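Gamma-resorcylate decarboxylase (Polaromonas, PDB 4QRO) probably catalyses the manganese-dependent, non-oxidative decarboxylation of gamma-resorcylate (2,6-dihydroxybenzoate) to resorcinol, as a decarboxylase of the amidohydrolase superfamily. Local coordinates at residues 10-15 with 34-39; 18-23 with 58-63. One frame throughout, in Å; residues are numbered along the deposited sequence.

Contact 1: 10-15 with 34-39; sequences HFATEE and SRLLDI. With MN (manganese (II) ion), chain K.
The C-terminal end of the first strand of the amidohydrolase barrel, 4-11, carries the metal ligand H10 and here meets the last turn of helix 29-37. Just past the strand, A12 N gives its hydrogen to L36 O over 3.1 Å; the donor stands well above the carbonyl plane, and F11 CA leans on the same oxygen at 3.3 Å. Alanine suits this spot because its small CB can lie 4.0 Å from L36 CB while the backbones stay close enough to bond. One water donates to both A12 O and L37 O, tying the two segments a second time. F11 CG sits between its own backbone N and carbonyl carbon (chi1 71°), which swings the ring off the helix end so that its near atoms meet I39 obliquely, CG lying 3.9 Å from I39 CD1; L57, L59 and L84 pack round the same phenyl group. Further out, L37 CD2 rests on A12 O, and the bent chain of E14 crosses L37 at about a right angle. On the barrel side H10 turns its imidazole away from the helix toward the manganese, which E8, H164 and D287 also bind; H10 NE2 reaches the ion at 2.2 Å.

Contact 2: 18-23 with 58-63; sequences MDSAGF and SLNAPA
With CG placed between its backbone N and carbonyl carbon (chi1 66°), N60 turns its amide toward S20, whose OG stands anti to its carbonyl carbon (chi1 -58°). N60 ND2 donates to S20 OG at 2.6 Å, almost straight (172°), with the hydroxyl practically in the amide plane. Asparagine fits because OD1 is used too, hydrogen-bonded to T16 OG1, so both ends of the amide are held and its rotation is restrained. Replacing N60 by alanine removes the amide, and S20 OG and T16 OG1 would probably each lose this partner, opening a gap between loop 18-23 and the strand end. Serine suits because one small hydroxyl meets both this amide and a water that accepts from A61 N at 2.9 Å.

D19 makes the second bridge. Its CB lies 3.4 Å from A61 O, and OD2 passes P62 CD to take a weak, bent bond from A63 N at 2.8 Å; a carboxylate suits, since OD2 also accepts from a water that donates to A63 O. The cis peptide before P62 bends the chain here. F23 closes the type II turn begun at S20, whose CA meets its ring edge, and touches the bound 2-nitroresorcinol. Polar bonds and water bridges thus tie D19 and S20 to 60-63, beside the pocket residue F23, and the D19 carboxylate is probably stabilised by the water and, weakly, by the A63 amide.

The two contacts lie side by side, their centres about 9 Å apart, at the C-terminal ends of the neighbouring parallel strands 4-11 and 52-59. The strands join them directly: F11 N is 2.9 Å from S58 O, a probable hydrogen bond. Their side chains also pack together, H10 ND1 lying 3.0 Å from S58 OG. A second junction is apolar, where L36 CD1 of contact 1 packs at 3.6 Å on S20 CB of contact 2, so helix 29-37 backs the loop 18-23. Each contact also serves the active site differently: contact 1 supplies H10 to the manganese and to the inhibitor pocket, whereas contact 2 supplies F23, whose side chain is about 4 Å from the bound 2-nitroresorcinol.

Contact 1: 10-15 with 34-39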
# COMPACT_ATOMS: atom_id res chain seq x y z
N HIS A 10 11.91 -4.54 19.77
CA HIS A 10 13.16 -4.95 19.20
C HIS A 10 14.34 -4.70 20.12
O HIS A 10 14.33 -3.79 20.93
CB HIS A 10 13.41 -4.19 17.90
CG HIS A 10 12.35 -4.35 16.86
ND1 HIS A 10 12.13 -5.54 16.20
CD2 HIS A 10 11.50 -3.45 16.31
CE1 HIS A 10 11.15 -5.38 15.32
NE2 HIS A 10 10.77 -4.11 15.35
N PHE A 11 15.39 -5.49 19.90
CA PHE A 11 16.69 -5.28 20.56
C PHE A 11 17.77 -5.62 19.53
O PHE A 11 17.48 -6.17 18.44
CB PHE A 11 16.83 -6.21 21.78
CG PHE A 11 17.02 -7.66 21.41
CD1 PHE A 11 18.29 -8.18 21.18
CD2 PHE A 11 15.92 -8.47 21.19
CE1 PHE A 11 18.47 -9.48 20.78
CE2 PHE A 11 16.08 -9.79 20.81
CZ PHE A 11 17.36 -10.29 20.58
N ALA A 12 19.01 -5.30 19.87
CA ALA A 12 20.15 -5.66 19.02
C ALA A 12 21.27 -6.27 19.85
O ALA A 12 21.37 -6.00 21.06
CB ALA A 12 20.67 -4.45 18.28
N THR A 13 22.08 -7.10 19.21
CA THR A 13 23.40 -7.46 19.74
C THR A 13 24.43 -6.51 19.10
O THR A 13 24.12 -5.81 18.13
CB THR A 13 23.75 -8.93 19.45
OG1 THR A 13 23.76 -9.16 18.04
CG2 THR A 13 22.72 -9.85 20.09
N GLU A 14 25.64 -6.45 19.66
CA GLU A 14 26.71 -5.63 19.04
C GLU A 14 26.92 -6.07 17.59
O GLU A 14 27.13 -5.26 16.70
CB GLU A 14 28.02 -5.70 19.85
CG GLU A 14 28.04 -4.78 21.08
CD GLU A 14 28.01 -3.28 20.75
OE1 GLU A 14 28.24 -2.90 19.58
OE2 GLU A 14 27.77 -2.46 21.67
N GLU A 15 26.80 -7.37 17.37
CA GLU A 15 26.91 -7.97 16.05
C GLU A 15 25.90 -7.40 15.04
O GLU A 15 26.24 -7.23 13.88
CB GLU A 15 26.74 -9.47 16.18
CG GLU A 15 27.04 -10.24 14.91
CD GLU A 15 27.02 -11.75 15.12
OE1 GLU A 15 27.44 -12.45 14.19
OE2 GLU A 15 26.60 -12.22 16.20
N SER A 34 21.32 3.05 22.59
CA SER A 34 21.11 2.77 24.02
C SER A 34 19.81 2.01 24.25
O SER A 34 19.76 1.08 25.06
CB SER A 34 21.11 4.06 24.84
OG SER A 34 20.01 4.86 24.50
N ARG A 35 18.74 2.38 23.51
CA ARG A 35 17.46 1.65 23.61
C ARG A 35 17.59 0.25 23.06
O ARG A 35 17.05 -0.70 23.66
CB ARG A 35 16.35 2.35 22.83
CG ARG A 35 15.98 3.72 23.32
CD ARG A 35 14.93 4.36 22.39
NE ARG A 35 14.42 5.62 22.88
CZ ARG A 35 13.38 6.28 22.36
NH1 ARG A 35 12.73 5.82 21.29
NH2 ARG A 35 12.99 7.39 22.94
N LEU A 36 18.30 0.10 21.93
CA LEU A 36 18.42 -1.19 21.26
C LEU A 36 19.18 -2.18 22.14
O LEU A 36 18.83 -3.33 22.20
CB LEU A 36 19.09 -1.10 19.88
CG LEU A 36 18.16 -0.65 18.75
CD1 LEU A 36 18.94 -0.17 17.53
CD2 LEU A 36 17.17 -1.77 18.37
N LEU A 37 20.20 -1.68 22.86
CA LEU A 37 21.07 -2.54 23.64
C LEU A 37 20.51 -2.86 25.01
O LEU A 37 20.95 -3.79 25.65
CB LEU A 37 22.47 -1.92 23.77
CG LEU A 37 23.30 -1.87 22.50
CD1 LEU A 37 24.59 -1.08 22.75
CD2 LEU A 37 23.59 -3.26 21.96
N ASP A 38 19.52 -2.10 25.46
CA ASP A 38 18.99 -2.28 26.81
C ASP A 38 17.76 -3.15 26.79
O ASP A 38 16.79 -2.84 26.14
CB ASP A 38 18.68 -0.94 27.48
CG ASP A 38 17.73 -1.11 28.64
OD1 ASP A 38 18.10 -1.76 29.64
OD2 ASP A 38 16.59 -0.65 28.52
N ILE A 39 17.82 -4.28 27.48
CA ILE A 39 16.66 -5.12 27.69
C ILE A 39 16.20 -5.08 29.14
O ILE A 39 15.02 -4.94 29.39
CB ILE A 39 16.94 -6.57 27.27
CG1 ILE A 39 17.12 -6.64 25.75
CG2 ILE A 39 15.83 -7.49 27.75
CD1 ILE A 39 17.65 -7.97 25.29
MN MN K . 9.70 -2.97 13.74
O HOH W 1 21.65 -6.11 23.81

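Contact 2: 18-23 with 58-63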
# COMPACT_ATOMS: atom_id res chain seq x y z
N MET A 18 24.60 -2.28 13.99
CA MET A 18 24.81 -1.29 12.93
C MET A 18 23.76 -1.41 11.82
O MET A 18 23.59 -0.48 11.03
CB MET A 18 26.26 -1.35 12.41
CG MET A 18 27.30 -1.00 13.48
SD MET A 18 26.84 0.42 14.53
CE MET A 18 27.03 1.70 13.27
N ASP A 19 23.01 -2.51 11.77
CA ASP A 19 21.90 -2.60 10.82
C ASP A 19 20.84 -1.52 11.00
O ASP A 19 20.17 -1.14 10.04
CB ASP A 19 21.26 -3.97 10.90
CG ASP A 19 22.02 -5.00 10.13
OD1 ASP A 19 23.17 -4.73 9.73
OD2 ASP A 19 21.46 -6.09 9.93
N SER A 20 20.70 -1.02 12.23
CA SER A 20 19.69 0.00 12.55
C SER A 20 20.17 1.45 12.38
O SER A 20 19.35 2.37 12.43
CB SER A 20 19.14 -0.21 13.98
OG SER A 20 18.56 -1.50 14.12
N ALA A 21 21.48 1.63 12.27
CA ALA A 21 22.06 2.92 11.94
C ALA A 21 21.72 3.21 10.49
O ALA A 21 21.89 2.36 9.62
CB ALA A 21 23.57 2.92 12.14
N GLY A 22 21.22 4.42 10.26
CA GLY A 22 20.64 4.76 8.98
C GLY A 22 19.17 5.06 9.14
O GLY A 22 18.62 5.86 8.38
N PHE A 23 18.50 4.43 10.11
CA PHE A 23 17.06 4.69 10.31
C PHE A 23 16.70 5.92 11.15
O PHE A 23 15.53 6.25 11.27
CB PHE A 23 16.35 3.43 10.82
CG PHE A 23 16.33 2.32 9.82
CD1 PHE A 23 15.47 2.38 8.71
CD2 PHE A 23 17.17 1.22 9.95
CE1 PHE A 23 15.47 1.35 7.77
CE2 PHE A 23 17.16 0.20 9.01
CZ PHE A 23 16.31 0.26 7.92
N SER A 58 12.27 -9.26 19.85
CA SER A 58 12.85 -9.72 18.58
C SER A 58 14.07 -8.89 18.19
O SER A 58 14.12 -7.67 18.43
CB SER A 58 11.81 -9.65 17.42
OG SER A 58 11.38 -8.31 17.20
N LEU A 59 14.99 -9.56 17.51
CA LEU A 59 16.18 -8.95 16.96
C LEU A 59 15.79 -7.90 15.92
O LEU A 59 14.71 -7.95 15.31
CB LEU A 59 17.04 -10.06 16.32
CG LEU A 59 18.49 -9.82 15.91
CD1 LEU A 59 19.30 -9.43 17.12
CD2 LEU A 59 19.07 -11.06 15.25
N ASN A 60 16.68 -6.93 15.73
CA ASN A 60 16.45 -5.81 14.83
C ASN A 60 16.60 -6.23 13.35
O ASN A 60 16.79 -7.40 13.06
CB ASN A 60 17.34 -4.63 15.21
CG ASN A 60 18.81 -4.89 15.02
OD1 ASN A 60 19.31 -5.99 15.31
ND2 ASN A 60 19.54 -3.86 14.60
N ALA A 61 16.43 -5.28 12.43
CA ALA A 61 16.26 -5.59 11.00
C ALA A 61 17.38 -4.93 10.19
O ALA A 61 17.90 -3.90 10.60
CB ALA A 61 14.92 -5.08 10.52
N PRO A 62 17.77 -5.53 9.04
CA PRO A 62 17.36 -6.85 8.52
C PRO A 62 18.06 -8.00 9.25
O PRO A 62 17.62 -9.16 9.16
CB PRO A 62 17.77 -6.80 7.05
CG PRO A 62 18.75 -5.68 6.91
CD PRO A 62 18.64 -4.79 8.11
N ALA A 63 19.16 -7.69 9.93
CA ALA A 63 19.92 -8.69 10.71
C ALA A 63 20.18 -9.98 9.91
O ALA A 63 20.88 -9.95 8.89
CB ALA A 63 19.24 -8.97 12.04
O HOH W 2 22.95 -8.05 9.10
O HOH W 3 16.57 -2.37 12.59